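PDB 4QQS: glycoside hydrolase family 43 from Halothermothrix orenii, which has alpha-L-arabinofuranosidase activity, hydrolysing O-glycosyl bonds, and probably contributes to the breakdown of xylan and related polysaccharides. Local coordinates for residues Lys143-Asn148 with His154-Tyr159; Trp193-Phe198 with Pro218-Gly223; Ile222-Ala227 with Gly297-Lys302; Pro241-Arg246 with Ser252-Asn257; Thr274-Asp279 with Asp284-Ile289. All coordinates share one frame; numbering follows the deposited sequence.

Interaction 1: residues Lys143-Asn148 with His154-Tyr159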
# COMPACT_ATOMS: atom_id res chain seq x y z
N LYS A 143 12.58 1.92 4.13
CA LYS A 143 13.70 2.82 4.35
C LYS A 143 13.99 3.44 2.99
O LYS A 143 14.49 2.78 2.10
CB LYS A 143 14.89 2.04 4.91
CG LYS A 143 16.05 2.88 5.40
CD LYS A 143 17.18 2.01 5.98
CE LYS A 143 18.21 2.83 6.72
NZ LYS A 143 19.41 2.08 7.11
N ASP A 144 13.55 4.69 2.84
CA ASP A 144 13.39 5.30 1.53
C ASP A 144 14.71 5.69 0.86
O ASP A 144 15.62 6.22 1.50
CB ASP A 144 12.49 6.53 1.66
CG ASP A 144 12.14 7.15 0.32
OD1 ASP A 144 11.34 6.55 -0.42
OD2 ASP A 144 12.67 8.25 0.04
N CYS A 145 14.77 5.45 -0.44
CA CYS A 145 15.92 5.79 -1.28
C CYS A 145 16.43 7.22 -1.15
O CYS A 145 17.62 7.43 -1.36
CB CYS A 145 15.57 5.51 -2.75
SG CYS A 145 14.17 6.44 -3.36
N SER A 146 15.57 8.17 -0.79
CA SER A 146 16.00 9.56 -0.69
C SER A 146 17.19 9.71 0.24
O SER A 146 18.03 10.57 -0.02
CB SER A 146 14.85 10.45 -0.20
OG SER A 146 14.35 10.03 1.05
N GLU A 147 17.26 8.91 1.30
CA GLU A 147 18.33 9.02 2.28
C GLU A 147 19.01 7.68 2.56
O GLU A 147 19.67 7.52 3.57
CB GLU A 147 17.81 9.61 3.59
CG GLU A 147 17.14 10.96 3.43
CD GLU A 147 16.92 11.64 4.76
OE1 GLU A 147 15.78 11.68 5.26
OE2 GLU A 147 17.89 12.16 5.33
N ASN A 148 18.86 6.72 1.65
CA ASN A 148 19.42 5.38 1.83
C ASN A 148 20.28 5.05 0.64
O ASN A 148 19.76 4.77 -0.44
CB ASN A 148 18.26 4.38 1.98
CG ASN A 148 18.68 3.06 2.58
OD1 ASN A 148 19.65 2.97 3.34
ND2 ASN A 148 17.90 2.04 2.30
N HIS A 154 20.96 4.66 -4.65
CA HIS A 154 19.87 5.16 -3.82
C HIS A 154 18.79 4.10 -3.86
O HIS A 154 18.22 3.84 -4.92
CB HIS A 154 19.30 6.46 -4.37
CG HIS A 154 20.08 7.68 -4.00
ND1 HIS A 154 21.20 8.09 -4.69
CD2 HIS A 154 19.91 8.61 -3.02
CE1 HIS A 154 21.68 9.20 -4.17
NE2 HIS A 154 20.91 9.54 -3.15
N ILE A 155 18.52 3.46 -2.72
CA ILE A 155 17.75 2.22 -2.72
C ILE A 155 16.69 2.21 -1.63
O ILE A 155 16.99 2.49 -0.47
CB ILE A 155 18.72 1.00 -2.60
CG1 ILE A 155 17.98 -0.32 -2.77
CG2 ILE A 155 19.54 1.04 -1.33
CD1 ILE A 155 18.92 -1.49 -3.08
N SER A 156 15.46 1.92 -2.03
CA SER A 156 14.38 1.70 -1.09
C SER A 156 14.31 0.23 -0.72
O SER A 156 14.19 -0.64 -1.59
CB SER A 156 13.04 2.16 -1.66
OG SER A 156 12.98 3.58 -1.69
N GLN A 157 14.43 -0.04 0.58
CA GLN A 157 14.39 -1.39 1.15
C GLN A 157 13.17 -1.54 2.04
O GLN A 157 12.77 -0.57 2.70
CB GLN A 157 15.62 -1.62 2.03
CG GLN A 157 16.96 -1.41 1.38
CD GLN A 157 18.05 -1.52 2.43
OE1 GLN A 157 18.07 -0.75 3.39
NE2 GLN A 157 18.92 -2.52 2.29
N ILE A 158 12.60 -2.74 2.09
CA ILE A 158 11.50 -3.03 3.01
C ILE A 158 12.02 -3.78 4.22
O ILE A 158 12.66 -4.82 4.07
CB ILE A 158 10.39 -3.82 2.31
CG1 ILE A 158 9.74 -2.97 1.21
CG2 ILE A 158 9.33 -4.29 3.31
CD1 ILE A 158 8.90 -3.75 0.21
N TYR A 159 11.74 -3.22 5.40
CA TYR A 159 12.05 -3.80 6.69
C TYR A 159 10.77 -4.24 7.37
O TYR A 159 9.67 -3.79 7.04
CB TYR A 159 12.78 -2.77 7.57
CG TYR A 159 14.20 -2.53 7.15
CD1 TYR A 159 14.50 -1.65 6.12
CD2 TYR A 159 15.25 -3.19 7.77
CE1 TYR A 159 15.79 -1.43 5.70
CE2 TYR A 159 16.56 -2.98 7.36
CZ TYR A 159 16.82 -2.10 6.32
OH TYR A 159 18.12 -1.90 5.92
O HOH W 1 19.70 -0.63 7.86
O HOH W 2 10.45 4.16 -1.50

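Interaction 2: residues Trp193-Phe198 with Pro218-Gly223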
# COMPACT_ATOMS: atom_id res chain seq x y z
N TRP A 193 13.98 0.59 -6.29
CA TRP A 193 12.90 0.54 -5.33
C TRP A 193 12.31 -0.84 -5.10
O TRP A 193 11.97 -1.54 -6.06
CB TRP A 193 11.71 1.40 -5.79
CG TRP A 193 11.99 2.85 -5.97
CD1 TRP A 193 11.74 3.84 -5.09
CD2 TRP A 193 12.52 3.47 -7.15
NE1 TRP A 193 12.08 5.05 -5.66
CE2 TRP A 193 12.57 4.84 -6.92
CE3 TRP A 193 12.95 2.98 -8.40
CZ2 TRP A 193 13.06 5.74 -7.88
CZ3 TRP A 193 13.42 3.86 -9.34
CH2 TRP A 193 13.48 5.22 -9.07
N ASN A 194 12.12 -1.18 -3.83
CA ASN A 194 11.07 -2.10 -3.40
C ASN A 194 10.24 -1.30 -2.40
O ASN A 194 10.78 -0.82 -1.38
CB ASN A 194 11.58 -3.36 -2.70
CG ASN A 194 12.16 -4.45 -3.61
OD1 ASN A 194 12.64 -5.45 -3.09
ND2 ASN A 194 12.13 -4.28 -4.93
N GLU A 195 8.95 -1.13 -2.69
CA GLU A 195 8.12 -0.30 -1.82
C GLU A 195 6.69 -0.83 -1.81
O GLU A 195 6.38 -1.85 -2.42
CB GLU A 195 8.22 1.18 -2.20
CG GLU A 195 7.68 1.49 -3.58
CD GLU A 195 7.88 2.95 -4.03
OE1 GLU A 195 8.46 3.76 -3.29
OE2 GLU A 195 7.41 3.29 -5.14
N GLY A 196 5.83 -0.16 -1.07
CA GLY A 196 4.44 -0.58 -1.03
C GLY A 196 4.15 -2.00 -0.60
O GLY A 196 3.34 -2.68 -1.23
N PRO A 197 4.73 -2.47 0.51
CA PRO A 197 4.41 -3.83 0.97
C PRO A 197 2.95 -4.00 1.37
O PRO A 197 2.36 -3.09 1.96
CB PRO A 197 5.31 -4.02 2.19
CG PRO A 197 5.56 -2.62 2.69
CD PRO A 197 5.66 -1.78 1.42
N PHE A 198 2.41 -5.18 1.10
CA PHE A 198 1.10 -5.58 1.60
C PHE A 198 1.15 -7.10 1.81
O PHE A 198 1.50 -7.81 0.88
CB PHE A 198 -0.03 -5.22 0.61
CG PHE A 198 -1.40 -5.36 1.21
CD1 PHE A 198 -1.97 -6.61 1.39
CD2 PHE A 198 -2.10 -4.25 1.69
CE1 PHE A 198 -3.21 -6.74 2.00
CE2 PHE A 198 -3.34 -4.40 2.28
CZ PHE A 198 -3.87 -5.64 2.44
N PRO A 218 6.30 3.63 -16.86
CA PRO A 218 5.35 2.56 -17.19
C PRO A 218 5.76 1.22 -16.58
O PRO A 218 4.91 0.36 -16.40
CB PRO A 218 5.38 2.52 -18.72
CG PRO A 218 5.86 3.85 -19.10
CD PRO A 218 6.83 4.27 -18.07
N ASP A 219 7.05 1.06 -16.26
CA ASP A 219 7.57 -0.19 -15.74
C ASP A 219 7.35 -0.40 -14.24
O ASP A 219 7.74 -1.44 -13.72
CB ASP A 219 9.04 -0.34 -16.10
CG ASP A 219 9.25 -0.48 -17.59
OD1 ASP A 219 8.49 -1.26 -18.22
OD2 ASP A 219 10.15 0.20 -18.12
N TYR A 220 6.74 0.57 -13.56
CA TYR A 220 6.29 0.32 -12.19
C TYR A 220 5.42 -0.93 -12.24
O TYR A 220 4.58 -1.07 -13.13
CB TYR A 220 5.52 1.50 -11.65
CG TYR A 220 5.45 1.62 -10.14
CD1 TYR A 220 6.60 1.69 -9.38
CD2 TYR A 220 4.23 1.71 -9.50
CE1 TYR A 220 6.53 1.87 -8.00
CE2 TYR A 220 4.14 1.89 -8.13
CZ TYR A 220 5.29 1.98 -7.39
OH TYR A 220 5.16 2.19 -6.03
N SER A 221 5.64 -1.87 -11.32
CA SER A 221 4.95 -3.15 -11.39
C SER A 221 5.03 -3.86 -10.05
O SER A 221 5.83 -3.47 -9.17
CB SER A 221 5.49 -4.01 -12.53
OG SER A 221 6.89 -3.85 -12.71
N ILE A 222 4.20 -4.88 -9.90
CA ILE A 222 4.00 -5.58 -8.64
C ILE A 222 4.53 -7.00 -8.70
O ILE A 222 4.23 -7.74 -9.65
CB ILE A 222 2.50 -5.60 -8.28
CG1 ILE A 222 2.02 -4.17 -8.04
CG2 ILE A 222 2.23 -6.48 -7.06
CD1 ILE A 222 0.52 -4.00 -8.02
N GLY A 223 5.31 -7.37 -7.68
CA GLY A 223 5.76 -8.72 -7.48
C GLY A 223 5.36 -9.21 -6.10
O GLY A 223 4.74 -8.48 -5.33

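Interaction 3: residues Ile222-Ala227 with Gly297-Lys302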
# COMPACT_ATOMS: atom_id res chain seq x y z
N ILE A 222 4.20 -4.88 -9.90
CA ILE A 222 4.00 -5.58 -8.64
C ILE A 222 4.53 -7.00 -8.70
O ILE A 222 4.23 -7.74 -9.65
CB ILE A 222 2.50 -5.60 -8.28
CG1 ILE A 222 2.02 -4.17 -8.04
CG2 ILE A 222 2.23 -6.48 -7.06
CD1 ILE A 222 0.52 -4.00 -8.02
N GLY A 223 5.31 -7.37 -7.68
CA GLY A 223 5.76 -8.72 -7.48
C GLY A 223 5.36 -9.21 -6.10
O GLY A 223 4.74 -8.48 -5.33
N TYR A 224 5.77 -10.43 -5.76
CA TYR A 224 5.62 -10.88 -4.39
C TYR A 224 6.80 -11.72 -3.93
O TYR A 224 7.60 -12.21 -4.73
CB TYR A 224 4.29 -11.62 -4.15
CG TYR A 224 4.23 -13.03 -4.68
CD1 TYR A 224 4.49 -14.12 -3.88
CD2 TYR A 224 3.87 -13.27 -6.00
CE1 TYR A 224 4.40 -15.41 -4.37
CE2 TYR A 224 3.76 -14.55 -6.50
CZ TYR A 224 4.04 -15.62 -5.68
OH TYR A 224 3.90 -16.89 -6.18
N ALA A 225 6.85 -11.88 -2.61
CA ALA A 225 7.77 -12.77 -1.94
C ALA A 225 6.98 -13.62 -0.95
O ALA A 225 5.89 -13.24 -0.54
CB ALA A 225 8.86 -11.99 -1.21
N VAL A 226 7.56 -14.76 -0.58
CA VAL A 226 6.92 -15.71 0.32
C VAL A 226 7.82 -16.00 1.50
O VAL A 226 9.05 -16.09 1.36
CB VAL A 226 6.50 -17.01 -0.40
CG1 VAL A 226 7.69 -17.79 -0.90
CG2 VAL A 226 5.63 -17.89 0.48
N ALA A 227 7.19 -16.18 2.66
CA ALA A 227 7.90 -16.52 3.89
C ALA A 227 7.12 -17.52 4.70
O ALA A 227 5.90 -17.60 4.61
CB ALA A 227 8.14 -15.28 4.73
N GLY A 297 0.18 -22.89 -5.61
CA GLY A 297 1.04 -22.19 -4.67
C GLY A 297 1.61 -20.88 -5.21
O GLY A 297 2.50 -20.28 -4.61
N ILE A 298 1.12 -20.47 -6.37
CA ILE A 298 1.55 -19.24 -7.00
C ILE A 298 0.43 -18.22 -6.86
O ILE A 298 -0.74 -18.54 -7.08
CB ILE A 298 1.88 -19.49 -8.49
CG1 ILE A 298 3.01 -20.51 -8.63
CG2 ILE A 298 2.21 -18.19 -9.21
CD1 ILE A 298 3.27 -20.95 -10.04
N LEU A 299 0.79 -17.01 -6.46
CA LEU A 299 -0.14 -15.90 -6.41
C LEU A 299 -0.25 -15.26 -7.79
O LEU A 299 0.76 -14.92 -8.41
CB LEU A 299 0.35 -14.90 -5.36
CG LEU A 299 -0.53 -13.68 -5.11
CD1 LEU A 299 -1.94 -14.09 -4.69
CD2 LEU A 299 0.12 -12.79 -4.04
N LYS A 300 -1.49 -15.13 -8.29
CA LYS A 300 -1.77 -14.68 -9.65
C LYS A 300 -2.82 -13.59 -9.66
O LYS A 300 -3.69 -13.53 -8.79
CB LYS A 300 -2.26 -15.86 -10.51
CG LYS A 300 -1.31 -17.04 -10.52
CD LYS A 300 -1.75 -18.12 -11.51
CE LYS A 300 -0.78 -19.29 -11.55
NZ LYS A 300 -1.15 -20.27 -12.60
N VAL A 301 -2.75 -12.74 -10.68
CA VAL A 301 -3.76 -11.73 -10.94
C VAL A 301 -4.34 -11.97 -12.33
O VAL A 301 -3.59 -12.16 -13.29
CB VAL A 301 -3.19 -10.29 -10.88
CG1 VAL A 301 -4.30 -9.28 -11.15
CG2 VAL A 301 -2.55 -10.04 -9.55
N LYS A 302 -5.66 -11.96 -12.43
CA LYS A 302 -6.31 -11.93 -13.72
C LYS A 302 -6.36 -10.47 -14.15
O LYS A 302 -7.28 -9.73 -13.82
CB LYS A 302 -7.71 -12.52 -13.65
CG LYS A 302 -8.38 -12.62 -15.00
CD LYS A 302 -9.79 -13.16 -14.90
CE LYS A 302 -10.36 -13.46 -16.29
NZ LYS A 302 -10.16 -12.33 -17.23
O HOH W 3 4.83 -18.84 -4.96

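Interaction 4: residues Pro241-Arg246 with Ser252-Asn257. With NA (sodium ion), chain D.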
# COMPACT_ATOMS: atom_id res chain seq x y z
N PRO A 241 7.33 -9.93 -12.48
CA PRO A 241 6.19 -9.39 -11.74
C PRO A 241 4.91 -10.17 -12.03
O PRO A 241 4.74 -10.76 -13.10
CB PRO A 241 6.08 -7.96 -12.28
CG PRO A 241 6.56 -8.07 -13.69
CD PRO A 241 7.68 -9.08 -13.64
N ILE A 242 3.98 -10.12 -11.08
CA ILE A 242 2.66 -10.72 -11.25
C ILE A 242 1.63 -9.75 -11.83
O ILE A 242 0.58 -10.19 -12.30
CB ILE A 242 2.14 -11.37 -9.95
CG1 ILE A 242 1.84 -10.33 -8.87
CG2 ILE A 242 3.12 -12.42 -9.46
CD1 ILE A 242 1.09 -10.94 -7.68
N LEU A 243 1.92 -8.45 -11.81
CA LEU A 243 1.03 -7.47 -12.39
C LEU A 243 1.91 -6.39 -13.01
O LEU A 243 2.68 -5.72 -12.31
CB LEU A 243 0.08 -6.92 -11.34
CG LEU A 243 -1.08 -6.09 -11.88
CD1 LEU A 243 -1.98 -6.89 -12.83
CD2 LEU A 243 -1.91 -5.53 -10.74
N SER A 244 1.83 -6.27 -14.33
CA SER A 244 2.69 -5.36 -15.06
C SER A 244 1.91 -4.73 -16.22
O SER A 244 0.78 -5.13 -16.53
CB SER A 244 3.97 -6.06 -15.52
OG SER A 244 3.67 -7.13 -16.37
N LYS A 245 2.53 -3.74 -16.84
CA LYS A 245 1.87 -2.89 -17.82
C LYS A 245 1.31 -3.66 -19.01
O LYS A 245 1.76 -4.75 -19.37
CB LYS A 245 2.87 -1.84 -18.32
CG LYS A 245 4.00 -2.45 -19.15
CD LYS A 245 5.10 -1.47 -19.50
CE LYS A 245 6.13 -2.13 -20.41
NZ LYS A 245 7.27 -1.25 -20.70
N ARG A 246 0.30 -3.04 -19.62
CA ARG A 246 -0.22 -3.44 -20.92
C ARG A 246 -0.45 -2.14 -21.69
O ARG A 246 -1.54 -1.58 -21.73
CB ARG A 246 -1.51 -4.25 -20.80
CG ARG A 246 -1.30 -5.69 -20.31
CD ARG A 246 -0.48 -6.55 -21.28
NE ARG A 246 -1.11 -6.60 -22.59
CZ ARG A 246 -2.12 -7.41 -22.91
NH1 ARG A 246 -2.59 -8.29 -22.04
NH2 ARG A 246 -2.64 -7.34 -24.12
N SER A 252 -0.58 1.57 -17.72
CA SER A 252 0.81 1.93 -17.43
C SER A 252 1.09 1.89 -15.93
O SER A 252 0.32 2.44 -15.14
CB SER A 252 1.07 3.34 -17.94
OG SER A 252 2.37 3.79 -17.65
N GLY A 253 2.18 1.26 -15.55
CA GLY A 253 2.66 1.33 -14.17
C GLY A 253 1.74 0.81 -13.07
O GLY A 253 1.56 1.50 -12.07
N PRO A 254 1.18 -0.40 -13.20
CA PRO A 254 0.32 -0.89 -12.12
C PRO A 254 1.10 -1.09 -10.83
O PRO A 254 2.14 -1.74 -10.82
CB PRO A 254 -0.20 -2.22 -12.66
CG PRO A 254 0.84 -2.66 -13.63
CD PRO A 254 1.40 -1.41 -14.24
N GLY A 255 0.62 -0.52 -9.73
CA GLY A 255 1.42 -0.54 -8.53
C GLY A 255 0.73 -0.16 -7.24
O GLY A 255 -0.45 0.17 -7.20
N HIS A 256 1.57 -0.25 -6.21
CA HIS A 256 1.27 0.08 -4.80
C HIS A 256 -0.12 -0.34 -4.41
O HIS A 256 -1.03 0.49 -4.23
CB HIS A 256 1.57 1.59 -4.46
CG HIS A 256 1.68 1.86 -2.98
ND1 HIS A 256 2.73 2.43 -2.34
CD2 HIS A 256 0.81 1.58 -2.03
CE1 HIS A 256 2.48 2.51 -1.09
NE2 HIS A 256 1.32 1.98 -0.86
N ASN A 257 -0.27 -1.65 -4.21
CA ASN A 257 -1.57 -2.24 -4.07
C ASN A 257 -1.97 -2.55 -2.63
O ASN A 257 -1.16 -2.65 -1.70
CB ASN A 257 -1.65 -3.53 -4.87
CG ASN A 257 -0.87 -4.66 -4.23
OD1 ASN A 257 0.35 -4.75 -4.36
ND2 ASN A 257 -1.59 -5.53 -3.52
NA NA D . 0.63 0.46 1.34
O HOH W 4 0.83 -1.28 -0.59
O HOH W 5 -1.38 1.03 0.83
O HOH W 6 2.80 -0.21 2.05
O HOH W 7 1.30 2.19 2.60

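Interaction 5: residues Thr274-Asp279 with Asp284-Ile289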
# COMPACT_ATOMS: atom_id res chain seq x y z
N THR A 274 -2.81 2.87 -11.56
CA THR A 274 -2.12 2.98 -12.84
C THR A 274 -2.05 4.46 -13.21
O THR A 274 -2.76 5.28 -12.65
CB THR A 274 -2.85 2.22 -13.96
OG1 THR A 274 -4.19 2.70 -14.05
CG2 THR A 274 -2.85 0.73 -13.73
N HIS A 275 -1.22 4.81 -14.18
CA HIS A 275 -1.15 6.21 -14.57
C HIS A 275 -2.43 6.66 -15.25
O HIS A 275 -2.96 5.97 -16.12
CB HIS A 275 0.02 6.46 -15.51
CG HIS A 275 1.34 6.14 -14.90
ND1 HIS A 275 1.89 6.80 -13.82
CD2 HIS A 275 2.22 5.18 -15.24
CE1 HIS A 275 3.05 6.24 -13.54
NE2 HIS A 275 3.28 5.27 -14.40
N THR A 276 -2.91 7.82 -14.85
CA THR A 276 -4.12 8.36 -15.45
C THR A 276 -3.87 8.69 -16.93
O THR A 276 -4.76 8.53 -17.77
CB THR A 276 -4.60 9.60 -14.67
OG1 THR A 276 -4.82 9.22 -13.31
CG2 THR A 276 -5.89 10.18 -15.25
N TYR A 277 -2.66 9.14 -17.23
CA TYR A 277 -2.27 9.51 -18.58
C TYR A 277 -1.04 8.70 -18.98
O TYR A 277 0.09 9.12 -18.74
CB TYR A 277 -2.01 11.02 -18.67
CG TYR A 277 -3.22 11.85 -18.32
CD1 TYR A 277 -4.30 11.94 -19.18
CD2 TYR A 277 -3.30 12.51 -17.11
CE1 TYR A 277 -5.42 12.70 -18.86
CE2 TYR A 277 -4.41 13.28 -16.77
CZ TYR A 277 -5.47 13.36 -17.65
OH TYR A 277 -6.58 14.11 -17.32
N PRO A 278 -1.26 7.54 -19.60
CA PRO A 278 -0.14 6.67 -19.95
C PRO A 278 0.81 7.29 -20.96
O PRO A 278 1.95 6.86 -21.02
CB PRO A 278 -0.82 5.43 -20.54
CG PRO A 278 -2.18 5.87 -20.91
CD PRO A 278 -2.55 6.90 -19.90
N ASP A 279 0.37 8.28 -21.73
CA ASP A 279 1.26 8.93 -22.70
C ASP A 279 2.34 9.81 -22.08
O ASP A 279 3.33 10.16 -22.73
CB ASP A 279 0.45 9.78 -23.68
CG ASP A 279 -0.41 8.96 -24.62
OD1 ASP A 279 -0.17 7.73 -24.74
OD2 ASP A 279 -1.33 9.54 -25.24
N ASP A 284 -0.06 11.57 -11.25
CA ASP A 284 -1.50 11.48 -11.41
C ASP A 284 -1.85 10.03 -11.75
O ASP A 284 -1.64 9.59 -12.88
CB ASP A 284 -1.99 12.41 -12.51
CG ASP A 284 -3.51 12.45 -12.62
OD1 ASP A 284 -4.18 11.56 -12.08
OD2 ASP A 284 -4.03 13.37 -13.29
N ARG A 285 -2.32 9.29 -10.75
CA ARG A 285 -2.71 7.90 -10.93
C ARG A 285 -4.19 7.72 -10.59
O ARG A 285 -4.85 8.63 -10.07
CB ARG A 285 -1.80 6.97 -10.14
CG ARG A 285 -0.39 6.99 -10.75
CD ARG A 285 0.74 6.97 -9.80
NE ARG A 285 0.67 7.97 -8.74
CZ ARG A 285 1.42 7.85 -7.67
NH1 ARG A 285 2.27 6.84 -7.60
NH2 ARG A 285 1.35 8.72 -6.68
N THR A 286 -4.70 6.55 -10.94
CA THR A 286 -6.11 6.24 -10.85
C THR A 286 -6.29 4.82 -10.31
O THR A 286 -5.38 4.01 -10.37
CB THR A 286 -6.78 6.45 -12.23
OG1 THR A 286 -8.20 6.38 -12.11
CG2 THR A 286 -6.30 5.45 -13.23
N VAL A 287 -7.46 4.55 -9.74
CA VAL A 287 -7.75 3.33 -9.01
C VAL A 287 -8.30 2.23 -9.91
O VAL A 287 -9.15 2.49 -10.77
CB VAL A 287 -8.76 3.64 -7.88
CG1 VAL A 287 -9.12 2.38 -7.11
CG2 VAL A 287 -8.22 4.70 -6.93
N ASN A 288 -7.85 1.00 -9.67
CA ASN A 288 -8.25 -0.19 -10.43
C ASN A 288 -8.42 -1.35 -9.48
O ASN A 288 -7.79 -1.40 -8.42
CB ASN A 288 -7.19 -0.58 -11.44
CG ASN A 288 -6.81 0.55 -12.35
OD1 ASN A 288 -7.42 0.76 -13.40
ND2 ASN A 288 -5.84 1.33 -11.94
N ILE A 289 -9.23 -2.33 -9.89
CA ILE A 289 -9.34 -3.59 -9.18
C ILE A 289 -9.21 -4.75 -10.16
O ILE A 289 -9.53 -4.62 -11.34
CB ILE A 289 -10.67 -3.72 -8.39
CG1 ILE A 289 -11.88 -3.85 -9.33
CG2 ILE A 289 -10.82 -2.55 -7.41
CD1 ILE A 289 -13.18 -4.02 -8.59
O HOH W 8 -0.40 9.86 -15.38

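Interaction 1: residues Lys143-Asn148 with His154-Tyr159
Asn-148 and Gln-157 meet amide to amide, their side chains crossing at about a right angle. With CG of Asn-148 anti to its backbone N (chi1 -163°), ND2 gives a nearly straight bond to OE1 of Gln-157 at 3.0 Å, arriving above the acceptor's carbonyl plane. OH of Tyr-159 reaches that same OE1 from the opposite face at 2.8 Å, so two donors hold it. ND2 of Asn-148 also bonds O of Ile-155 at 3.0 Å, less straight. Replacing Asn-148 by alanine is likely to strip one donor from OE1 of Gln-157 and one from O of Ile-155, leaving the glutamine amide less firmly held. Lys-143 runs extended past the Tyr-159 ring, and a water joins its NZ to the tyrosine hydroxyl. N of Cys-145 donates to OG of Ser-156 at 2.9 Å, and a second water links OG to OD1 of Asp-144. That aspartate makes an Asx turn, its OD2 accepting from N and OG of Ser-146. Lys-143 and Gln-157 are the last hydrogen-bonded antiparallel pair between strands 137-143 and 153-162 before the chain loops out, within one blade of the beta-propeller, the Ser-156 side chain about 5 Å from that of the predicted proton donor Glu-195.

Interaction 2: residues Trp193-Phe198 with Pro218-Gly223
In the predicted active site, at the heart of a five-bladed propeller, Tyr-220 is hydrogen-bonded to Glu-195, the residue predicted to act as proton donor. OH of Tyr-220 donates to OE2 of Glu-195 at 2.7 Å, reaching it on the anti side and 30° out of the carboxylate plane. The carboxylate sits at the ring's edge, with CE1 of Tyr-220 3.3 Å from OE2, and the two planes are nearly perpendicular. Little else touches: the two segments bury just 87 Å² between them, so a single directed bond carries the contact. Glu-195 has CG between its backbone N and carbonyl carbon (chi1 65°) and then extends straight, while CG of Tyr-220 lies anti to its backbone N (chi1 -158°), carrying the hydroxyl to the carboxylate. Where the loop passes into strand 221-227, OG of Ser-221 bonds O of Asp-219 at 2.7 Å. Asp-126, predicted to tune the acid and orient it, accepts from N of Gly-196, and OE1 of Glu-195 makes a weak bond to a bound buffer molecule. Strand 205-212 runs between the two strands concerned, and the tyrosine reaches past it. A hydroxyl that probably limits the rotation of the carboxylate is consistent with the proton-donor side of a family 43 active site.

Interaction 3: residues Ile222-Ala227 with Gly297-Lys302
Tyr-224 and Leu-299 are joined first by a hydrogen bond between side chain and backbone. N of Leu-299 donates to OH of Tyr-224 at 3.1 Å with an angle of 162° at the hydrogen, so the phenol oxygen serves as acceptor for a strand amide. A water 2.5 Å from OH of Tyr-224, unusually short, lies in the ring plane at the edge; it donates to O of Gly-297 at 2.8 Å and probably links the hydroxyl to the turn before strand 298-302.

The apolar part is a CH-pi contact. CB of Leu-299 stands over one face of the tyrosine ring, 3.8 Å from the ring centroid and displaced toward the rim, closest to CE2. With chi1 of 76°, Tyr-224 places CG between its backbone N and carbonyl carbon, which sends the ring toward the other strand. CG2 of Ile-298 adds a lighter touch, 3.7 Å from OH of Tyr-224. The backbones themselves stay apart, 7.9 Å between the CA atoms of Tyr-224 and Leu-299, too far for sheet pairing.

The contact therefore bridges two separate sheets of the propeller. Tyr-224 also meets the ring of Tyr-237 and bonds Asn-240 through its N, while Leu-299 packs on Met-209 of strand 205-212 and on Leu-292 and Phe-294 of strand 285-295.

Interaction 4: residues Pro241-Arg246 with Ser252-Asn257
Ser-244 and Pro-254 bring their backbones within 5.9 Å, CA to CA, and Lys-245 and Ser-252 within 5.0 Å, yet no hydrogen bond crosses between the segments. The Pro-254 ring lies against the opposing chain: its CG is 3.5 Å from C of Ser-244, and its CD is 3.7 Å from N of Lys-245. CB of Pro-254 meets the branch point CG of Leu-243 at 4.0 Å, the two side chains running obliquely past one another. A glycine in place of Pro-254 would probably open a gap beside Leu-243 and the Ser-244 backbone, and leave this turn of the chain freer to flex. Lys-245 lays CB near the backbone of Ser-252 and Gly-253, but its amino group leads off to a salt bridge with Asp-219.

Further along, the chain turns a corner at His-256, whose CG lies anti to the backbone N (chi1 -162°), carrying NE2 to a sodium ion at 2.8 Å. Four waters and Glu-75 complete the site. ND1 of the same histidine bonds a bound buffer molecule, which places the corner beside the active-site pocket.

Around the contact, Ile-242 and Leu-243 both face Ile-222 of strand 221-227 in a classic beta bulge. In the other segment, Ser-252 and Gly-255 bond to His-275 and His-273, so the loop joins strand 221-227 of one blade to strand 268-275 of the next.

Interaction 5: residues Thr274-Asp279 with Asp284-Ile289
Thr-274 and Thr-286 form the close-packed end of this contact, a hydrogen-bonded antiparallel pair whose side chains share one face of the sheet. CG2 of Thr-286 lies 3.6 Å from OG1 of Thr-274. That hydroxyl is also gripped by ND2 of Asn-288, which donates to it at 3.0 Å. In the next pair, non-hydrogen-bonded, the side chains of His-275 and Arg-285 run side by side, ring and guanidinium planes 19° apart. CG of Arg-285 sits 3.8 Å from ND1 of His-275, and the arginine side chain continues to about 4 Å from that of Asp-17, the predicted proton acceptor. N of Thr-276 bonds O of Asp-284 at 2.9 Å, and OG1 of Thr-276, anti to the carbonyl carbon (chi1 -58°), donates to OD1 of Asp-284 at 2.7 Å from above the carboxylate plane.

The solvent side is looser: the exposed Tyr-277 offers merely its ring edge to OD2 of Asp-284, and a water bridges N of Tyr-277 to O of Asp-284.

Strands 268-275 and 285-295 thus make a beta hairpin in the middle of a four-stranded sheet, flanked by 257-261 and 298-302, while Thr-286, Asp-284 and Arg-285 bond to the N-terminal chain around Ile-12, Gly-14 and Ile-15.

Following the chain, interaction 1 closes a short loop between strands 137-143 and 153-162. Interaction 2 then opens on strand 191-202, a neighbour of strand 153-162, and the two touch where Ser-156 meets Asn-194. It closes on strand 221-227, where interaction 3 begins: both contain Ile-222 and Gly-223. Interaction 3 spans 69 residues to strand 298-302, and within that span lie interactions 4 and 5, one after the other. Interaction 4 is linked back to interaction 2 by the Asp-219 to Lys-245 salt bridge and forward to interaction 5 through Ser-252 and His-275. Interactions 2 and 5 act within single blades, while 3 and 4 join the last two blades, 4 near the active-site pocket and 3 away from it.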